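Local structure of periplasmic solute binding protein (Pectobacterium atrosepticum, 4RY1) at residues 245-250 and 281-286; 79-84 and 105-110. The protein probably binds a sugar in the periplasm and delivers it to an ABC-type transporter. All blocks are in the same frame, centred on the assembly; numbering follows the deposited sequence. Where two conformers were deposited one is given.

Contact 1. Residues 245-250 and 281-286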
loop_
_atom_site.group_PDB
_atom_site.type_symbol
_atom_site.label_atom_id
_atom_site.label_comp_id
_atom_site.label_asym_id
_atom_site.label_seq_id
_atom_site.Cartn_x
_atom_site.Cartn_y
_atom_site.Cartn_z
ATOM N N GLY A 245 13.694 -3.860 9.795
ATOM C CA GLY A 245 12.892 -4.283 8.666
ATOM C C GLY A 245 11.551 -3.596 8.684
ATOM O O GLY A 245 11.064 -3.214 9.741
ATOM N N MET A 246 10.946 -3.515 7.504
ATOM C CA MET A 246 9.542 -3.145 7.355
ATOM C C MET A 246 8.937 -3.941 6.208
ATOM O O MET A 246 9.611 -4.221 5.216
ATOM C CB MET A 246 9.380 -1.641 7.073
ATOM C CG MET A 246 9.632 -0.741 8.267
ATOM S SD MET A 246 8.429 -0.754 9.637
ATOM C CE MET A 246 9.466 0.167 10.812
ATOM N N TYR A 247 7.662 -4.273 6.354
ATOM C CA TYR A 247 6.879 -4.957 5.327
ATOM C C TYR A 247 6.023 -3.903 4.641
ATOM O O TYR A 247 4.896 -3.650 5.039
ATOM C CB TYR A 247 6.013 -6.053 5.967
ATOM C CG TYR A 247 5.159 -6.888 5.058
ATOM C CD1 TYR A 247 5.714 -7.697 4.075
ATOM C CD2 TYR A 247 3.782 -6.942 5.238
ATOM C CE1 TYR A 247 4.911 -8.513 3.285
ATOM C CE2 TYR A 247 2.983 -7.759 4.453
ATOM C CZ TYR A 247 3.551 -8.550 3.487
ATOM O OH TYR A 247 2.718 -9.352 2.717
ATOM N N LEU A 248 6.570 -3.303 3.594
ATOM C CA LEU A 248 5.978 -2.112 2.969
ATOM C C LEU A 248 5.420 -2.419 1.607
ATOM O O LEU A 248 5.947 -3.268 0.889
ATOM C CB LEU A 248 7.050 -1.040 2.767
ATOM C CG LEU A 248 7.722 -0.525 4.024
ATOM C CD1 LEU A 248 8.861 0.421 3.655
ATOM C CD2 LEU A 248 6.723 0.134 4.963
ATOM N N TRP A 249 4.414 -1.650 1.191
ATOM C CA TRP A 249 4.145 -1.535 -0.244
ATOM C C TRP A 249 5.409 -0.946 -0.886
ATOM O O TRP A 249 5.979 0.013 -0.349
ATOM C CB TRP A 249 2.964 -0.615 -0.524
ATOM C CG TRP A 249 1.652 -1.108 -0.050
ATOM C CD1 TRP A 249 0.863 -0.546 0.915
ATOM C CD2 TRP A 249 0.937 -2.256 -0.540
ATOM N NE1 TRP A 249 -0.291 -1.278 1.043
ATOM C CE2 TRP A 249 -0.264 -2.327 0.170
ATOM C CE3 TRP A 249 1.196 -3.226 -1.528
ATOM C CZ2 TRP A 249 -1.204 -3.342 -0.052
ATOM C CZ3 TRP A 249 0.264 -4.228 -1.751
ATOM C CH2 TRP A 249 -0.925 -4.274 -1.019
ATOM N N ASP A 250 5.828 -1.436 -2.052
ATOM C CA ASP A 250 7.040 -0.845 -2.651
ATOM C C ASP A 250 6.861 0.653 -2.966
ATOM O O ASP A 250 7.833 1.402 -3.001
ATOM C CB ASP A 250 7.645 -1.663 -3.814
ATOM C CG ASP A 250 6.665 -1.973 -4.920
ATOM O OD1 ASP A 250 6.105 -1.010 -5.494
ATOM O OD2 ASP A 250 6.479 -3.174 -5.249
ATOM N N GLY A 281 1.185 -16.250 -1.904
ATOM C CA GLY A 281 0.746 -15.201 -0.985
ATOM C C GLY A 281 1.226 -13.816 -1.391
ATOM O O GLY A 281 1.123 -12.886 -0.610
ATOM N N LEU A 282 1.732 -13.681 -2.619
ATOM C CA LEU A 282 2.181 -12.388 -3.150
ATOM C C LEU A 282 1.014 -11.430 -3.173
ATOM O O LEU A 282 -0.050 -11.735 -3.689
ATOM C CB LEU A 282 2.739 -12.524 -4.571
ATOM C CG LEU A 282 3.277 -11.257 -5.240
ATOM C CD1 LEU A 282 4.459 -10.727 -4.457
ATOM C CD2 LEU A 282 3.632 -11.479 -6.704
ATOM N N THR A 283 1.236 -10.270 -2.596
ATOM C CA THR A 283 0.141 -9.328 -2.302
ATOM C C THR A 283 0.397 -8.033 -3.055
ATOM O O THR A 283 1.361 -7.324 -2.785
ATOM C CB THR A 283 0.052 -9.094 -0.791
ATOM O OG1 THR A 283 -0.149 -10.370 -0.161
ATOM C CG2 THR A 283 -1.089 -8.156 -0.417
ATOM N N SER A 284 -0.469 -7.766 -4.018
ATOM C CA SER A 284 -0.332 -6.634 -4.923
ATOM C C SER A 284 -1.642 -5.906 -5.140
ATOM O O SER A 284 -2.722 -6.497 -5.060
ATOM C CB SER A 284 0.203 -7.069 -6.291
ATOM O OG SER A 284 1.380 -7.859 -6.210
ATOM N N LYS A 285 -1.518 -4.621 -5.459
ATOM C CA LYS A 285 -2.680 -3.782 -5.794
ATOM C C LYS A 285 -2.190 -2.519 -6.464
ATOM O O LYS A 285 -0.992 -2.233 -6.460
ATOM C CB LYS A 285 -3.457 -3.385 -4.546
ATOM C CG LYS A 285 -2.733 -2.411 -3.629
ATOM C CD LYS A 285 -3.636 -1.855 -2.545
ATOM C CE LYS A 285 -2.986 -0.700 -1.812
ATOM N NZ LYS A 285 -3.937 -0.020 -0.868
ATOM N N PRO A 286 -3.104 -1.744 -7.059
ATOM C CA PRO A 286 -2.665 -0.416 -7.512
ATOM C C PRO A 286 -2.185 0.427 -6.366
ATOM O O PRO A 286 -2.841 0.469 -5.325
ATOM C CB PRO A 286 -3.932 0.193 -8.118
ATOM C CG PRO A 286 -4.796 -0.976 -8.466
ATOM C CD PRO A 286 -4.519 -1.962 -7.361
#
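W249 and S284 form the nearest backbone pair, with their CA atoms 8.2 Å apart. The two segments run the same way, 24° from parallel. Each bonds through its backbone to strand 107-123, antiparallel to it. The indole of W249 carries the contact. Its CZ3 comes within 3.4 Å of the backbone O of T283, oblique to the ring. K285 crosses this ring at about a right angle. Its CG lies over the six-membered ring, 4.0 Å from the centroid, in a CH-pi contact. Further out, CE of K285 sits 3.6 Å from CZ2 of W249, displaced toward the rim of the same ring system. The first torsion of K285 puts CG between backbone N and carbonyl carbon (chi1 69°), and beyond it the chain is extended. At the ring edge, CA of S284 is 4.0 Å from CZ3 of W249. The methyl CG2 of T283 meets CH2 of W249 at 3.9 Å. OG1 of T283 donates a hydrogen bond to O of G281 at 2.9 Å. The K285 ammonium hydrogen-bonds N67. The lysine thus packs its methylenes on the indole while its charge is answered by E369 in a salt bridge; the cation-pi partner is R118.

Contact 2. Residues 79-84 and 105-110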
loop_
_atom_site.group_PDB
_atom_site.type_symbol
_atom_site.label_atom_id
_atom_site.label_comp_id
_atom_site.label_asym_id
_atom_site.label_seq_id
_atom_site.Cartn_x
_atom_site.Cartn_y
_atom_site.Cartn_z
ATOM N N PHE A 79 -17.428 7.012 -10.497
ATOM C CA PHE A 79 -16.678 8.027 -11.194
ATOM C C PHE A 79 -17.022 8.024 -12.681
ATOM O O PHE A 79 -17.765 7.145 -13.187
ATOM C CB PHE A 79 -15.186 7.816 -10.922
ATOM C CG PHE A 79 -14.813 8.014 -9.476
ATOM C CD1 PHE A 79 -14.923 9.266 -8.869
ATOM C CD2 PHE A 79 -14.417 6.950 -8.687
ATOM C CE1 PHE A 79 -14.611 9.450 -7.539
ATOM C CE2 PHE A 79 -14.090 7.145 -7.350
ATOM C CZ PHE A 79 -14.181 8.396 -6.779
ATOM N N TYR A 80 -16.491 9.010 -13.397
ATOM C CA TYR A 80 -16.621 9.011 -14.838
ATOM C C TYR A 80 -15.998 7.736 -15.422
ATOM O O TYR A 80 -14.863 7.370 -15.071
ATOM C CB TYR A 80 -15.973 10.258 -15.406
ATOM C CG TYR A 80 -16.022 10.384 -16.907
ATOM C CD1 TYR A 80 -17.048 11.089 -17.525
ATOM C CD2 TYR A 80 -14.997 9.869 -17.715
ATOM C CE1 TYR A 80 -17.086 11.248 -18.900
ATOM C CE2 TYR A 80 -15.037 10.011 -19.080
ATOM C CZ TYR A 80 -16.075 10.712 -19.672
ATOM O OH TYR A 80 -16.049 10.853 -21.043
ATOM N N ASP A 81 -16.726 7.087 -16.319
ATOM C CA ASP A 81 -16.267 5.830 -16.912
ATOM C C ASP A 81 -15.130 6.078 -17.903
ATOM O O ASP A 81 -15.336 6.564 -19.022
ATOM C CB ASP A 81 -17.433 5.140 -17.602
ATOM C CG ASP A 81 -17.070 3.827 -18.245
ATOM O OD1 ASP A 81 -15.918 3.353 -18.127
ATOM O OD2 ASP A 81 -17.985 3.273 -18.908
ATOM N N LEU A 82 -13.917 5.710 -17.490
ATOM C CA LEU A 82 -12.723 5.976 -18.309
ATOM C C LEU A 82 -12.675 5.226 -19.639
ATOM O O LEU A 82 -11.947 5.628 -20.538
ATOM C CB LEU A 82 -11.450 5.684 -17.533
ATOM C CG LEU A 82 -11.240 6.502 -16.254
ATOM C CD1 LEU A 82 -9.897 6.137 -15.650
ATOM C CD2 LEU A 82 -11.277 7.999 -16.485
ATOM N N ASN A 83 -13.481 4.171 -19.784
ATOM C CA ASN A 83 -13.605 3.532 -21.097
ATOM C C ASN A 83 -14.128 4.506 -22.153
ATOM O O ASN A 83 -13.870 4.309 -23.332
ATOM C CB ASN A 83 -14.481 2.261 -21.066
ATOM C CG ASN A 83 -13.917 1.156 -20.183
ATOM O OD1 ASN A 83 -14.663 0.471 -19.435
ATOM N ND2 ASN A 83 -12.635 0.936 -20.285
ATOM N N LYS A 84 -14.850 5.546 -21.725
ATOM C CA LYS A 84 -15.306 6.610 -22.640
ATOM C C LYS A 84 -14.176 7.468 -23.221
ATOM O O LYS A 84 -14.388 8.193 -24.186
ATOM C CB LYS A 84 -16.332 7.511 -21.955
ATOM C CG LYS A 84 -17.605 6.800 -21.585
ATOM C CD LYS A 84 -18.473 7.777 -20.821
ATOM C CE LYS A 84 -19.830 7.246 -20.448
ATOM N NZ LYS A 84 -20.542 8.402 -19.837
ATOM N N LYS A 105 -18.512 -3.265 -12.450
ATOM C CA LYS A 105 -19.637 -3.597 -13.336
ATOM C C LYS A 105 -19.440 -3.141 -14.776
ATOM O O LYS A 105 -20.375 -2.671 -15.435
ATOM C CB LYS A 105 -20.924 -3.044 -12.753
ATOM C CG LYS A 105 -21.234 -3.717 -11.429
ATOM C CD LYS A 105 -22.723 -3.794 -11.197
ATOM C CE LYS A 105 -23.193 -2.732 -10.229
ATOM N NZ LYS A 105 -23.001 -3.275 -8.841
ATOM N N GLY A 106 -18.216 -3.299 -15.264
ATOM C CA GLY A 106 -17.910 -2.955 -16.650
ATOM C C GLY A 106 -17.423 -1.541 -16.903
ATOM O O GLY A 106 -16.937 -1.264 -17.991
ATOM N N LYS A 107 -17.547 -0.658 -15.903
ATOM C CA LYS A 107 -17.145 0.740 -16.033
ATOM C C LYS A 107 -15.816 0.961 -15.318
ATOM O O LYS A 107 -15.655 0.595 -14.159
ATOM C CB LYS A 107 -18.199 1.632 -15.422
ATOM C CG LYS A 107 -19.544 1.486 -16.119
ATOM C CD LYS A 107 -20.513 2.566 -15.714
ATOM C CE LYS A 107 -21.834 2.442 -16.465
ATOM N NZ LYS A 107 -22.683 1.370 -15.885
ATOM N N LEU A 108 -14.853 1.523 -16.038
ATOM C CA LEU A 108 -13.506 1.718 -15.483
ATOM C C LEU A 108 -13.473 2.942 -14.575
ATOM O O LEU A 108 -13.651 4.063 -15.035
ATOM C CB LEU A 108 -12.485 1.825 -16.609
ATOM C CG LEU A 108 -11.026 1.977 -16.168
ATOM C CD1 LEU A 108 -10.563 0.807 -15.321
ATOM C CD2 LEU A 108 -10.125 2.134 -17.378
ATOM N N GLN A 109 -13.258 2.726 -13.284
ATOM C CA GLN A 109 -13.422 3.778 -12.283
ATOM C C GLN A 109 -12.198 4.670 -12.104
ATOM O O GLN A 109 -12.308 5.772 -11.577
ATOM C CB GLN A 109 -13.787 3.159 -10.922
ATOM C CG GLN A 109 -15.074 2.343 -10.938
ATOM C CD GLN A 109 -16.245 3.179 -11.407
ATOM O OE1 GLN A 109 -16.879 2.894 -12.449
ATOM N NE2 GLN A 109 -16.530 4.218 -10.672
ATOM N N GLY A 110 -11.034 4.159 -12.484
ATOM C CA GLY A 110 -9.782 4.865 -12.269
ATOM C C GLY A 110 -8.674 4.194 -13.053
ATOM O O GLY A 110 -8.797 3.043 -13.438
HETATM O O HOH W 1 -12.655 7.847 -13.432
HETATM O O HOH W 2 -17.622 0.896 -19.993
#
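D81 and L108 meet through the D81 carboxylate. CG of D81 is anti to the backbone N (chi1 -180°), and OD1 accepts from the backbone N of L108 at 3.0 Å. OD1 also accepts from N of N83 at 3.1 Å, two residues on, which makes an Asx turn. The two N-H groups come from opposite faces of the carboxylate plane, both well out of it. One oxygen therefore ties the start of the 3-10 segment 82-84 to strand 107-123. A second bond runs the other way: N of L82 donates to O of L108 at 3.0 Å, almost straight (171°) and in the carbonyl plane.

K107 crosses D81 at about a right angle. Its CG packs 3.7 Å from OD2 of D81, but its ammonium leads away and makes no ion pair with this carboxylate. Water 2 sits within hydrogen-bonding distance of OD2 of D81 and O of G106.

On the apolar side, L82 points at the strand. Its CB meets CD2 of L108 at 3.8 Å, and its CD1 lies against the backbone of G110, 3.5 Å from the carbonyl carbon. L91 and A102 also touch L108, and M306 of helix 299-310 touches L82. The F79 and Q109 side chains cross at about a right angle. CB of F79 also lies 3.6 Å from the backbone O of Q109. Water 1 donates to both that oxygen and O of Y80.

The N-H groups of L82 and L108, and O of L108, are thus paired within the contact, while water 1 joins O of Y80 to O of Q109. The two N-H dipoles on OD1 would favour a charged D81, so the carboxylate probably remains ionised here.

How the contacts relate
Contact 2 closes along the chain before contact 1 opens. Their centres are 26 Å apart, and their nearest atoms about 8 Å, without touching. The common element is the long strand 107-123. Contact 2 includes its beginning, while further along it pairs with strands 245-249 and 284-292 of contact 1. Strand 284-292 also runs on toward contact 2, where Y80 bonds to I292. Contact 1 lies about 7 Å from the chain centre, contact 2 about 22 Å. Y247 and K285 of contact 1 each hydrogen-bond a glycerol, not the same one, both probably from crystallisation. This is consistent with contact 1 lining a ligand pocket, whereas contact 2 fastens a peripheral loop to the sheet.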